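Local coordinates for protein 7,8-dihydro-6-hydroxymethylpterin pyrophosphokinase-dihydropteroate synthase (Plasmodium falciparum, PDB 6JWY) that probably catalyses two successive steps of folate synthesis, the ATP-dependent pyrophosphorylation of 6-hydroxymethyl-7,8-dihydropterin and condensation of the product with 4-aminobenzoate to 7,8-dihydropteroate, at residues 122-127 / 217-222; 223-228 / 312-317; 504-509 / 526-531; 554-559 / 572-577. The protein carries 1 engineered substitution. All coordinates share one frame; numbering follows the deposited sequence.

The four contacts fall into two pairs, one for each half of a bifunctional enzyme. Contacts 1 and 2 lie in the pyrophosphokinase part with centres 13 Å apart, and they share a small antiparallel sheet: Met-221 N of contact 1 lies 3.0 Å from Leu-316 O of contact 2, whose 312-317 segment cradles ATP. Contacts 3 and 4 belong to the synthase barrel, only 7 Å apart between centres, and are joined through neighbouring parallel strands, with Leu-528 N 2.8 Å from Leu-573 O. Both touch the pterin-sulfonamide ligand CKL. Between contacts 2 and 3, which represent the two sites, the centres are 47 Å apart.

Contact 1: 122-127 / 217-222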
# COMPACT_ATOMS: atom_id res chain seq x y z
N SER A 122 22.94 -3.73 -49.06
CA SER A 122 23.02 -5.11 -48.60
C SER A 122 23.73 -5.99 -49.63
O SER A 122 23.36 -6.04 -50.80
CB SER A 122 21.63 -5.60 -48.28
OG SER A 122 21.67 -6.87 -47.68
N ILE A 123 24.78 -6.65 -49.15
CA ILE A 123 25.55 -7.63 -49.88
C ILE A 123 24.62 -8.78 -50.26
O ILE A 123 24.57 -9.17 -51.42
CB ILE A 123 26.77 -8.04 -49.02
CG1 ILE A 123 27.86 -6.98 -49.10
CG2 ILE A 123 27.31 -9.43 -49.34
CD1 ILE A 123 28.50 -6.64 -47.77
N LEU A 124 23.86 -9.30 -49.29
CA LEU A 124 22.84 -10.28 -49.59
C LEU A 124 21.64 -9.58 -50.22
O LEU A 124 21.43 -8.40 -49.99
CB LEU A 124 22.42 -11.05 -48.33
CG LEU A 124 23.55 -11.57 -47.45
CD1 LEU A 124 22.98 -12.02 -46.12
CD2 LEU A 124 24.33 -12.69 -48.12
N LYS A 125 20.87 -10.36 -50.99
CA LYS A 125 19.75 -9.89 -51.78
C LYS A 125 18.51 -9.80 -50.89
O LYS A 125 18.18 -10.72 -50.15
CB LYS A 125 19.59 -10.85 -52.97
CG LYS A 125 18.28 -10.78 -53.76
CD LYS A 125 18.30 -11.64 -55.03
CE LYS A 125 17.03 -11.55 -55.85
NZ LYS A 125 17.04 -10.32 -56.68
N GLU A 126 17.79 -8.68 -51.05
CA GLU A 126 16.60 -8.38 -50.29
C GLU A 126 15.34 -8.81 -51.04
O GLU A 126 15.36 -9.00 -52.25
CB GLU A 126 16.57 -6.88 -49.99
CG GLU A 126 17.69 -6.45 -49.07
CD GLU A 126 17.57 -5.00 -48.68
OE1 GLU A 126 18.04 -4.15 -49.44
OE2 GLU A 126 16.97 -4.72 -47.63
N VAL A 127 14.26 -8.97 -50.28
CA VAL A 127 12.92 -9.14 -50.81
C VAL A 127 12.15 -7.86 -50.50
O VAL A 127 12.59 -7.06 -49.69
CB VAL A 127 12.25 -10.40 -50.21
CG1 VAL A 127 12.85 -11.68 -50.77
CG2 VAL A 127 12.32 -10.43 -48.69
N PHE A 217 17.76 -3.93 -43.48
CA PHE A 217 17.61 -4.95 -44.50
C PHE A 217 16.32 -5.73 -44.31
O PHE A 217 15.94 -6.04 -43.18
CB PHE A 217 18.80 -5.91 -44.44
CG PHE A 217 20.13 -5.25 -44.70
CD1 PHE A 217 20.20 -3.99 -45.26
CD2 PHE A 217 21.31 -5.91 -44.40
CE1 PHE A 217 21.43 -3.38 -45.51
CE2 PHE A 217 22.54 -5.30 -44.64
CZ PHE A 217 22.59 -4.05 -45.21
N THR A 218 15.66 -6.04 -45.44
CA THR A 218 14.63 -7.06 -45.49
C THR A 218 15.13 -8.21 -46.36
O THR A 218 15.34 -8.02 -47.55
CB THR A 218 13.33 -6.52 -46.08
OG1 THR A 218 13.00 -5.32 -45.39
CG2 THR A 218 12.20 -7.52 -45.97
N ILE A 219 15.32 -9.39 -45.74
CA ILE A 219 15.97 -10.52 -46.39
C ILE A 219 15.18 -11.77 -46.06
O ILE A 219 14.83 -11.98 -44.90
CB ILE A 219 17.41 -10.69 -45.90
CG1 ILE A 219 18.36 -9.61 -46.43
CG2 ILE A 219 17.92 -12.09 -46.19
CD1 ILE A 219 19.68 -9.57 -45.69
N PHE A 220 14.96 -12.61 -47.08
CA PHE A 220 14.38 -13.94 -46.93
C PHE A 220 14.97 -14.91 -47.95
O PHE A 220 14.59 -14.91 -49.13
CB PHE A 220 12.86 -13.86 -47.00
CG PHE A 220 12.21 -14.93 -46.16
CD1 PHE A 220 12.36 -16.27 -46.49
CD2 PHE A 220 11.50 -14.61 -45.02
CE1 PHE A 220 11.80 -17.27 -45.70
CE2 PHE A 220 10.93 -15.60 -44.23
CZ PHE A 220 11.09 -16.93 -44.57
N MET A 221 15.89 -15.76 -47.49
CA MET A 221 16.66 -16.65 -48.35
C MET A 221 16.36 -18.07 -47.93
O MET A 221 16.66 -18.46 -46.80
CB MET A 221 18.17 -16.46 -48.16
CG MET A 221 18.67 -15.11 -48.57
SD MET A 221 20.48 -15.13 -48.69
CE MET A 221 20.67 -13.85 -49.93
N LYS A 222 15.86 -18.86 -48.90
CA LYS A 222 15.02 -20.01 -48.60
C LYS A 222 15.84 -21.29 -48.46
O LYS A 222 15.51 -22.13 -47.62
CB LYS A 222 13.92 -20.15 -49.66
CG LYS A 222 12.52 -20.36 -49.10
CD LYS A 222 11.61 -19.19 -49.40
CE LYS A 222 11.80 -18.60 -50.78
NZ LYS A 222 10.82 -19.11 -51.77
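Ser-122 to Val-127 form a loop laid along the edge strand 219-221 of the pyrophosphokinase region, a mixed contact of two hydrogen bonds and apolar packing. At one end the CB of Ser-122 sits over the centre of the Phe-217 ring in a CH-pi contact, 3.5 Å from the centroid and 9° off the ring normal. Its OG lies anti to the backbone N (chi1 -173°), which carries it across the same ring face while it donates to Leu-124 O at 2.8 Å. Glu-126 reaches with an extended chain to the residues just before the strand: its OE2 accepts from Thr-218 N at 2.9 Å, using the anti lone pair, with an N-H...O angle of 158°. Val-127 N donates to Thr-218 O at 3.1 Å. Strand 219-221 pairs with strand 316-318 in a two-stranded antiparallel sheet, and the loop bonds to Thr-218, just ahead of it. CB of Leu-124 meets Met-221 CE at 3.7 Å and Ile-219 CD1 at 4.1 Å, the Leu-124 and Ile-219 side chains crossing at about a right angle. Val-127 CG2 closes the far end against Phe-220 CB at 3.9 Å, with Tyr-132 of helix 129-148 beside it.

Contact 2: 223-228 / 312-317; sequences NIKLEK and NIEFLS. With ATP (adenosine-5'-triphosphate), chain E.
The nucleotide pocket of the pyrophosphokinase is lined by 312-317, and Ile-224 of the 223-228 loop packs against the backbone of that segment. Ile-224 N donates to Glu-314 O at 2.9 Å, from above the carbonyl plane, and this is the one hydrogen bond between the segments. The CD1 of Ile-224 presses on the peptide between Phe-315 and Leu-316 and reaches Leu-316 CB at 3.6 Å, while CG2 faces Ile-313 CG2. Lys-225 runs beside Glu-314, pointing the same way, but their charged atoms remain apart and its NZ bonds to Val-310 O. On the ligand side, Phe-315 lays a ring face against the nucleotide, ATP C8 standing 3.5 Å above the ring plane over its centre. Main-chain atoms read the rest: Asn-312 O accepts from the ribose O3' at 2.6 Å, Glu-314 N donates to O2' at 3.1 Å, and Ser-317 O accepts from adenine N6 at 2.6 Å, its N facing N7. Because sugar and base are gripped chiefly through peptide groups, recognition probably depends largely on the course of this backbone, one peptide of which also bonds Ile-224.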
# COMPACT_ATOMS: atom_id res chain seq x y z
N ASN A 223 16.87 -21.48 -49.29
CA ASN A 223 17.49 -22.81 -49.27
C ASN A 223 19.00 -22.68 -49.22
O ASN A 223 19.71 -23.06 -50.15
CB ASN A 223 17.01 -23.72 -50.42
CG ASN A 223 15.62 -24.28 -50.21
OD1 ASN A 223 14.66 -23.82 -50.83
ND2 ASN A 223 15.50 -25.28 -49.35
N ILE A 224 19.49 -22.15 -48.10
CA ILE A 224 20.91 -21.98 -47.93
C ILE A 224 21.52 -23.37 -47.79
O ILE A 224 21.09 -24.19 -46.98
CB ILE A 224 21.20 -21.07 -46.72
CG1 ILE A 224 20.36 -19.80 -46.78
CG2 ILE A 224 22.69 -20.76 -46.60
CD1 ILE A 224 20.38 -19.00 -45.50
N LYS A 225 22.48 -23.65 -48.68
CA LYS A 225 23.49 -24.62 -48.34
C LYS A 225 24.83 -23.96 -48.57
O LYS A 225 25.03 -23.29 -49.59
CB LYS A 225 23.35 -25.96 -49.07
CG LYS A 225 24.02 -27.15 -48.39
CD LYS A 225 23.23 -27.74 -47.23
CE LYS A 225 23.02 -26.76 -46.09
NZ LYS A 225 21.99 -27.22 -45.13
N LEU A 226 25.71 -24.17 -47.59
CA LEU A 226 26.95 -23.45 -47.43
C LEU A 226 28.06 -24.48 -47.29
O LEU A 226 27.98 -25.35 -46.42
CB LEU A 226 26.80 -22.62 -46.15
CG LEU A 226 27.12 -21.13 -46.24
CD1 LEU A 226 26.30 -20.47 -47.33
CD2 LEU A 226 26.84 -20.46 -44.91
N GLU A 227 29.07 -24.40 -48.16
CA GLU A 227 30.15 -25.36 -48.16
C GLU A 227 30.88 -25.33 -46.82
O GLU A 227 31.16 -24.27 -46.28
CB GLU A 227 31.15 -25.09 -49.28
CG GLU A 227 31.02 -26.05 -50.45
CD GLU A 227 30.14 -25.52 -51.58
OE1 GLU A 227 29.78 -24.32 -51.54
OE2 GLU A 227 29.83 -26.31 -52.51
N LYS A 228 31.20 -26.53 -46.33
CA LYS A 228 32.03 -26.78 -45.16
C LYS A 228 33.26 -25.87 -45.18
O LYS A 228 33.71 -25.41 -44.14
CB LYS A 228 32.41 -28.27 -45.18
CG LYS A 228 33.10 -28.85 -43.95
CD LYS A 228 32.87 -30.35 -43.78
CE LYS A 228 33.27 -31.19 -44.98
NZ LYS A 228 34.73 -31.45 -45.04
N ASN A 312 22.76 -26.95 -39.87
CA ASN A 312 21.95 -26.10 -39.00
C ASN A 312 21.50 -24.81 -39.68
O ASN A 312 20.51 -24.22 -39.26
CB ASN A 312 22.68 -25.80 -37.68
CG ASN A 312 22.81 -26.99 -36.75
OD1 ASN A 312 21.91 -27.83 -36.67
ND2 ASN A 312 23.92 -27.06 -36.04
N ILE A 313 22.23 -24.35 -40.70
CA ILE A 313 21.83 -23.12 -41.38
C ILE A 313 21.10 -23.49 -42.67
O ILE A 313 21.73 -23.96 -43.61
CB ILE A 313 23.03 -22.18 -41.63
CG1 ILE A 313 23.83 -21.91 -40.35
CG2 ILE A 313 22.56 -20.89 -42.29
CD1 ILE A 313 25.15 -21.20 -40.57
N GLU A 314 19.79 -23.23 -42.69
CA GLU A 314 18.93 -23.76 -43.74
C GLU A 314 18.21 -22.63 -44.48
O GLU A 314 18.01 -22.72 -45.69
CB GLU A 314 17.95 -24.80 -43.19
CG GLU A 314 18.53 -26.21 -43.10
CD GLU A 314 17.61 -27.28 -42.52
OE1 GLU A 314 16.96 -27.02 -41.48
OE2 GLU A 314 17.54 -28.38 -43.12
N PHE A 315 17.78 -21.61 -43.73
CA PHE A 315 17.29 -20.36 -44.32
C PHE A 315 17.78 -19.18 -43.48
O PHE A 315 18.43 -19.38 -42.45
CB PHE A 315 15.77 -20.38 -44.51
CG PHE A 315 14.94 -20.17 -43.27
CD1 PHE A 315 14.93 -21.10 -42.24
CD2 PHE A 315 14.15 -19.04 -43.12
CE1 PHE A 315 14.16 -20.90 -41.11
CE2 PHE A 315 13.37 -18.85 -41.99
CZ PHE A 315 13.38 -19.77 -40.97
N LEU A 316 17.50 -17.95 -43.96
CA LEU A 316 17.77 -16.72 -43.23
C LEU A 316 16.64 -15.73 -43.43
O LEU A 316 16.33 -15.35 -44.56
CB LEU A 316 19.10 -16.11 -43.68
CG LEU A 316 19.51 -14.82 -42.94
CD1 LEU A 316 19.77 -15.11 -41.47
CD2 LEU A 316 20.72 -14.16 -43.58
N SER A 317 16.08 -15.25 -42.31
CA SER A 317 15.01 -14.26 -42.31
C SER A 317 15.39 -13.03 -41.49
O SER A 317 15.63 -13.14 -40.28
CB SER A 317 13.74 -14.88 -41.76
OG SER A 317 12.77 -13.86 -41.61
PG ATP E . 12.52 -21.38 -34.45
O1G ATP E . 12.66 -20.03 -33.77
O2G ATP E . 11.40 -22.22 -33.85
O3G ATP E . 12.41 -21.24 -35.96
PB ATP E . 14.86 -22.61 -32.97
O1B ATP E . 14.20 -23.72 -32.21
O2B ATP E . 15.31 -21.39 -32.24
O3B ATP E . 13.92 -22.20 -34.20
PA ATP E . 17.56 -22.63 -34.12
O1A ATP E . 17.67 -21.20 -33.70
O2A ATP E . 18.61 -23.58 -33.63
O3A ATP E . 16.12 -23.22 -33.74
O5' ATP E . 17.48 -22.72 -35.72
C5' ATP E . 16.52 -21.92 -36.45
C4' ATP E . 17.07 -21.68 -37.83
O4' ATP E . 16.38 -20.56 -38.45
C3' ATP E . 18.53 -21.23 -37.89
O3' ATP E . 19.45 -22.31 -37.77
C2' ATP E . 18.60 -20.62 -39.29
O2' ATP E . 18.90 -21.62 -40.23
C1' ATP E . 17.20 -20.05 -39.48
N9 ATP E . 17.10 -18.60 -39.50
C8 ATP E . 16.51 -17.86 -40.48
N7 ATP E . 16.57 -16.57 -40.26
C5 ATP E . 17.23 -16.45 -39.04
C6 ATP E . 17.59 -15.34 -38.26
N6 ATP E . 17.31 -14.08 -38.59
N1 ATP E . 18.23 -15.58 -37.09
C2 ATP E . 18.49 -16.85 -36.75
N3 ATP E . 18.19 -17.97 -37.41
C4 ATP E . 17.56 -17.70 -38.56

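Contact 3: 504-509 / 526-531. With CKL (4-[(2-azanyl-4-oxidanylidene-7,8-dihydro-3~{H}-pteridin-6-yl)methylamino]-~{N}-(5,6-dimethoxypyrimidin-4-yl)benzenesulfonamide), chain C; ACT (acetate ion), chain I.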
# COMPACT_ATOMS: atom_id res chain seq x y z
N ILE A 504 28.27 7.08 -5.80
CA ILE A 504 27.29 8.12 -5.52
C ILE A 504 27.40 9.30 -6.50
O ILE A 504 26.64 10.26 -6.37
CB ILE A 504 27.44 8.60 -4.07
CG1 ILE A 504 28.83 9.22 -3.84
CG2 ILE A 504 27.13 7.45 -3.10
CD1 ILE A 504 28.82 10.30 -2.81
N SER A 505 28.32 9.26 -7.46
CA SER A 505 28.36 10.32 -8.46
C SER A 505 27.74 9.82 -9.77
O SER A 505 27.75 10.51 -10.80
CB SER A 505 29.76 10.82 -8.66
OG SER A 505 30.45 10.00 -9.59
N ALA A 506 27.23 8.58 -9.71
CA ALA A 506 26.64 7.93 -10.87
C ALA A 506 27.71 7.77 -11.95
O ALA A 506 27.45 7.87 -13.14
CB ALA A 506 25.37 8.64 -11.33
N CYS A 507 28.94 7.47 -11.50
CA CYS A 507 30.06 7.24 -12.39
C CYS A 507 30.42 8.51 -13.18
O CYS A 507 31.04 8.41 -14.23
CB CYS A 507 29.77 6.06 -13.32
SG CYS A 507 29.56 4.50 -12.42
N THR A 508 30.00 9.70 -12.71
CA THR A 508 30.32 10.93 -13.43
C THR A 508 31.66 11.48 -12.96
O THR A 508 32.28 12.25 -13.69
CB THR A 508 29.30 12.06 -13.27
OG1 THR A 508 29.24 12.53 -11.91
CG2 THR A 508 27.94 11.76 -13.88
N ASN A 509 32.10 11.09 -11.75
CA ASN A 509 33.35 11.58 -11.22
C ASN A 509 34.52 11.07 -12.04
O ASN A 509 35.38 11.84 -12.45
CB ASN A 509 33.53 11.29 -9.73
CG ASN A 509 34.40 12.35 -9.09
OD1 ASN A 509 33.90 13.42 -8.68
ND2 ASN A 509 35.69 12.12 -9.05
N VAL A 526 26.05 -2.13 -10.39
CA VAL A 526 26.40 -0.78 -10.02
C VAL A 526 25.12 -0.07 -9.60
O VAL A 526 24.09 -0.22 -10.26
CB VAL A 526 27.02 -0.11 -11.27
CG1 VAL A 526 26.09 -0.20 -12.48
CG2 VAL A 526 27.52 1.31 -11.01
N VAL A 527 25.21 0.73 -8.52
CA VAL A 527 24.20 1.66 -8.07
C VAL A 527 24.56 3.06 -8.58
O VAL A 527 25.63 3.54 -8.26
CB VAL A 527 24.16 1.70 -6.53
CG1 VAL A 527 23.09 2.65 -6.00
CG2 VAL A 527 23.94 0.33 -5.97
N LEU A 528 23.66 3.72 -9.32
CA LEU A 528 23.89 5.07 -9.80
C LEU A 528 23.02 5.99 -8.97
O LEU A 528 21.82 5.87 -9.01
CB LEU A 528 23.40 5.15 -11.25
CG LEU A 528 24.14 4.31 -12.30
CD1 LEU A 528 23.50 4.50 -13.69
CD2 LEU A 528 25.64 4.63 -12.32
N MET A 529 23.61 6.92 -8.24
CA MET A 529 22.83 7.78 -7.36
C MET A 529 22.85 9.22 -7.88
O MET A 529 23.84 9.66 -8.46
CB MET A 529 23.41 7.74 -5.94
CG MET A 529 22.50 8.38 -4.92
SD MET A 529 23.38 8.83 -3.42
CE MET A 529 24.20 10.37 -3.89
N HIS A 530 21.77 9.97 -7.65
CA HIS A 530 21.72 11.37 -8.04
C HIS A 530 22.23 12.24 -6.91
O HIS A 530 21.82 12.04 -5.75
CB HIS A 530 20.29 11.85 -8.33
CG HIS A 530 20.25 13.32 -8.58
ND1 HIS A 530 20.03 14.24 -7.56
CD2 HIS A 530 20.47 14.04 -9.70
CE1 HIS A 530 20.08 15.46 -8.05
NE2 HIS A 530 20.34 15.36 -9.38
N LYS A 531 23.07 13.22 -7.26
CA LYS A 531 23.39 14.33 -6.37
C LYS A 531 23.91 15.51 -7.19
O LYS A 531 24.14 15.38 -8.38
CB LYS A 531 24.46 13.93 -5.35
CG LYS A 531 25.84 13.66 -5.91
CD LYS A 531 26.86 13.43 -4.81
CE LYS A 531 28.21 12.98 -5.35
NZ LYS A 531 28.79 13.99 -6.27
C2 CKL C . 23.77 5.41 -1.83
C4 CKL C . 22.61 6.89 -0.39
C5 CKL C . 23.80 7.10 0.43
C6 CKL C . 24.99 6.36 -0.04
O24 CKL C . 21.06 14.90 5.14
S21 CKL C . 21.96 14.18 6.02
O23 CKL C . 21.14 13.62 7.05
N22 CKL C . 23.08 15.04 6.81
C25 CKL C . 23.40 16.34 6.58
C30 CKL C . 24.35 16.95 7.39
O31 CKL C . 24.97 16.25 8.40
C32 CKL C . 26.25 15.65 8.20
C29 CKL C . 24.66 18.28 7.17
O33 CKL C . 25.60 18.92 7.96
C34 CKL C . 25.42 20.27 8.42
N28 CKL C . 24.04 18.95 6.16
C27 CKL C . 23.12 18.34 5.39
N26 CKL C . 22.80 17.06 5.59
C18 CKL C . 22.84 13.13 5.19
C17 CKL C . 23.45 12.08 5.88
C16 CKL C . 24.23 11.17 5.17
C19 CKL C . 23.03 13.27 3.80
C20 CKL C . 23.81 12.35 3.10
C15 CKL C . 24.39 11.28 3.79
N14 CKL C . 25.15 10.35 3.10
C13 CKL C . 25.36 8.94 3.43
C8 CKL C . 25.07 8.07 2.20
C9 CKL C . 26.28 7.34 1.77
N10 CKL C . 26.13 6.50 0.62
N1 CKL C . 24.93 5.53 -1.13
N7 CKL C . 23.86 7.93 1.54
O12 CKL C . 21.54 7.46 -0.09
N3 CKL C . 22.66 6.08 -1.47
N11 CKL C . 23.72 4.65 -2.94
C ACT I . 19.81 17.86 -11.73
O ACT I . 20.79 17.85 -10.96
OXT ACT I . 19.16 18.90 -12.02
CH3 ACT I . 19.40 16.55 -12.39
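Met-529 and Ile-504 meet at the tight inner end of this contact, where the methyl CE of Met-529 lies 3.7 Å from Ile-504 CB. The Met-529 chain leaves with CG anti to the backbone N (chi1 -169°) and bends at chi3, bringing its SD to 3.4 Å from N3 of the ligand CKL, while Ile-504 CG2 stands 3.5 Å from CKL N1. Both side chains therefore touch the pterin as well as each other. Next to this, Ala-506 CB rests 3.4 Å from Met-529 O, and Leu-528 brings CD2 against the Ala-506 backbone, 3.7 Å from CA. Cys-507 SG adds contacts to Leu-528 CD2 at 3.9 Å and to Val-526 CG2. On the partly exposed rim Lys-531 still lays its aliphatic chain closely on Ile-504, with CE 3.3 Å from Ile-504 O, and sends NZ on to Gly-533 O. The loose side is that of Thr-508 and Asn-509, which are exposed and leave the strand alone, yet the turn is drawn together from within: Ser-505 O accepts from both the N and OG1 of Thr-508, the latter at 2.7 Å, in a type I' beta turn from Ser-505 to Thr-508. Asp-503 receives the Ser-505 hydroxyl and the Cys-507 amide. Strands 500-503 and 525-529 and the loops after them contribute to the pterin pocket of this dihydropteroate synthase, as is usual at the C-terminal end of a TIM barrel.

Contact 4: 554-559 / 572-577; sequences YLEQRL and ILFDIG. With CKL (4-[(2-azanyl-4-oxidanylidene-7,8-dihydro-3~{H}-pteridin-6-yl)methylamino]-~{N}-(5,6-dimethoxypyrimidin-4-yl)benzenesulfonamide), chain C.
Leu-555 and Leu-559, one turn apart on helix 547-564, grip the ring of Phe-574 on the strand that follows, a helix-on-strand layer of the TIM barrel in a beta-alpha-beta unit. Helix and strand run nearly antiparallel, at 160°, with 9.2 Å between their axes. Phe-574 does not leave straight at the helix, but its ring end comes nearer, and the two leucines take different parts of it. Leu-555 offers CB, 3.5 Å from CD2 of the ring. Leu-559, whose CG lies opposite the backbone N (chi1 176°), brings the branch CD1 to CE1 at 3.6 Å, its side chain crossing that of Phe-574 at about a right angle. The same CD1 of Leu-559 also packs on Ile-572 CG2 at 3.7 Å, an oblique crossing. Glu-556 meets CE2 with its backbone N and its CG, its carboxylate plane turned 81° from the ring, and its OE2 bonds to Tyr-600, whose ring stacks on Phe-574. Leu-555 reaches further with CD1, 3.4 Å from Asp-575 O, at the end of the strand. Asp-575 leaves its strand away from the helix, and its carboxylate reaches the pterin. Its OD1 accepts from Gly-577 N in an Asx turn, and OD2 accepts hydrogen bonds from CKL N11 at 2.8 Å and from CKL N3 at 2.5 Å.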
# COMPACT_ATOMS: atom_id res chain seq x y z
N TYR A 554 17.86 12.23 -15.13
CA TYR A 554 19.30 12.22 -14.91
C TYR A 554 19.78 10.77 -14.82
O TYR A 554 20.71 10.37 -15.53
CB TYR A 554 19.65 12.99 -13.63
CG TYR A 554 21.07 12.84 -13.18
CD1 TYR A 554 21.43 11.83 -12.29
CD2 TYR A 554 22.08 13.67 -13.66
CE1 TYR A 554 22.75 11.64 -11.90
CE2 TYR A 554 23.40 13.50 -13.27
CZ TYR A 554 23.73 12.48 -12.38
OH TYR A 554 25.02 12.32 -11.96
N LEU A 555 19.10 9.98 -13.97
CA LEU A 555 19.45 8.58 -13.75
C LEU A 555 19.26 7.79 -15.04
O LEU A 555 20.12 6.99 -15.40
CB LEU A 555 18.65 8.00 -12.58
CG LEU A 555 19.04 8.53 -11.19
CD1 LEU A 555 18.11 7.99 -10.13
CD2 LEU A 555 20.48 8.19 -10.84
N GLU A 556 18.16 8.04 -15.75
CA GLU A 556 17.92 7.42 -17.05
C GLU A 556 19.05 7.77 -18.03
O GLU A 556 19.50 6.92 -18.80
CB GLU A 556 16.54 7.79 -17.60
CG GLU A 556 15.39 6.96 -17.07
CD GLU A 556 14.00 7.52 -17.41
OE1 GLU A 556 13.89 8.72 -17.75
OE2 GLU A 556 13.02 6.76 -17.32
N GLN A 557 19.54 9.01 -17.98
CA GLN A 557 20.63 9.35 -18.88
C GLN A 557 21.90 8.64 -18.42
O GLN A 557 22.65 8.10 -19.23
CB GLN A 557 20.82 10.86 -19.02
CG GLN A 557 19.68 11.57 -19.72
CD GLN A 557 19.77 13.08 -19.57
OE1 GLN A 557 18.82 13.81 -19.86
NE2 GLN A 557 20.92 13.58 -19.13
N ARG A 558 22.15 8.63 -17.10
CA ARG A 558 23.34 7.94 -16.64
C ARG A 558 23.28 6.49 -17.13
O ARG A 558 24.27 6.00 -17.67
CB ARG A 558 23.54 8.09 -15.13
CG ARG A 558 23.75 9.53 -14.66
CD ARG A 558 24.91 10.21 -15.38
NE ARG A 558 26.13 9.43 -15.40
CZ ARG A 558 27.15 9.59 -16.26
NH1 ARG A 558 27.10 10.51 -17.22
NH2 ARG A 558 28.21 8.82 -16.13
N LEU A 559 22.09 5.85 -17.03
CA LEU A 559 21.95 4.46 -17.46
C LEU A 559 22.21 4.34 -18.96
O LEU A 559 22.88 3.41 -19.39
CB LEU A 559 20.57 3.91 -17.07
CG LEU A 559 20.25 2.48 -17.55
CD1 LEU A 559 19.39 1.72 -16.53
CD2 LEU A 559 19.56 2.47 -18.90
N ILE A 572 22.02 -2.47 -13.31
CA ILE A 572 22.13 -1.07 -12.94
C ILE A 572 21.00 -0.72 -12.00
O ILE A 572 19.85 -0.88 -12.36
CB ILE A 572 22.13 -0.19 -14.21
CG1 ILE A 572 23.40 -0.43 -15.02
CG2 ILE A 572 21.96 1.27 -13.86
CD1 ILE A 572 23.33 0.12 -16.40
N LEU A 573 21.32 -0.15 -10.85
CA LEU A 573 20.31 0.23 -9.87
C LEU A 573 20.25 1.74 -9.76
O LEU A 573 21.30 2.41 -9.85
CB LEU A 573 20.66 -0.43 -8.53
CG LEU A 573 20.97 -1.92 -8.65
CD1 LEU A 573 22.03 -2.38 -7.67
CD2 LEU A 573 19.71 -2.77 -8.51
N PHE A 574 19.02 2.26 -9.61
CA PHE A 574 18.72 3.68 -9.54
C PHE A 574 18.61 4.09 -8.07
O PHE A 574 17.99 3.38 -7.26
CB PHE A 574 17.35 3.99 -10.16
CG PHE A 574 17.24 3.90 -11.66
CD1 PHE A 574 17.42 2.68 -12.33
CD2 PHE A 574 16.88 5.01 -12.41
CE1 PHE A 574 17.30 2.59 -13.72
CE2 PHE A 574 16.79 4.94 -13.79
CZ PHE A 574 17.00 3.74 -14.44
N ASP A 575 19.14 5.27 -7.76
CA ASP A 575 19.04 5.82 -6.42
C ASP A 575 18.87 7.33 -6.56
O ASP A 575 19.72 8.00 -7.13
CB ASP A 575 20.20 5.34 -5.55
CG ASP A 575 20.16 5.83 -4.10
OD1 ASP A 575 19.26 6.66 -3.76
OD2 ASP A 575 21.07 5.41 -3.30
N ILE A 576 17.76 7.83 -6.03
CA ILE A 576 17.40 9.24 -6.10
C ILE A 576 18.28 10.08 -5.18
O ILE A 576 18.11 11.30 -5.16
CB ILE A 576 15.94 9.39 -5.62
CG1 ILE A 576 15.86 8.97 -4.14
CG2 ILE A 576 15.03 8.58 -6.53
CD1 ILE A 576 14.46 8.71 -3.60
N GLY A 577 19.09 9.46 -4.32
CA GLY A 577 19.99 10.21 -3.46
C GLY A 577 19.29 11.12 -2.44
O GLY A 577 19.48 12.33 -2.45
C2 CKL C . 23.77 5.41 -1.83
C4 CKL C . 22.61 6.89 -0.39
C5 CKL C . 23.80 7.10 0.43
C6 CKL C . 24.99 6.36 -0.04
O24 CKL C . 21.06 14.90 5.14
S21 CKL C . 21.96 14.18 6.02
O23 CKL C . 21.14 13.62 7.05
N22 CKL C . 23.08 15.04 6.81
C25 CKL C . 23.40 16.34 6.58
C30 CKL C . 24.35 16.95 7.39
O31 CKL C . 24.97 16.25 8.40
C32 CKL C . 26.25 15.65 8.20
C29 CKL C . 24.66 18.28 7.17
O33 CKL C . 25.60 18.92 7.96
C34 CKL C . 25.42 20.27 8.42
N28 CKL C . 24.04 18.95 6.16
C27 CKL C . 23.12 18.34 5.39
N26 CKL C . 22.80 17.06 5.59
C18 CKL C . 22.84 13.13 5.19
C17 CKL C . 23.45 12.08 5.88
C16 CKL C . 24.23 11.17 5.17
C19 CKL C . 23.03 13.27 3.80
C20 CKL C . 23.81 12.35 3.10
C15 CKL C . 24.39 11.28 3.79
N14 CKL C . 25.15 10.35 3.10
C13 CKL C . 25.36 8.94 3.43
C8 CKL C . 25.07 8.07 2.20
C9 CKL C . 26.28 7.34 1.77
N10 CKL C . 26.13 6.50 0.62
N1 CKL C . 24.93 5.53 -1.13
N7 CKL C . 23.86 7.93 1.54
O12 CKL C . 21.54 7.46 -0.09
N3 CKL C . 22.66 6.08 -1.47
N11 CKL C . 23.72 4.65 -2.94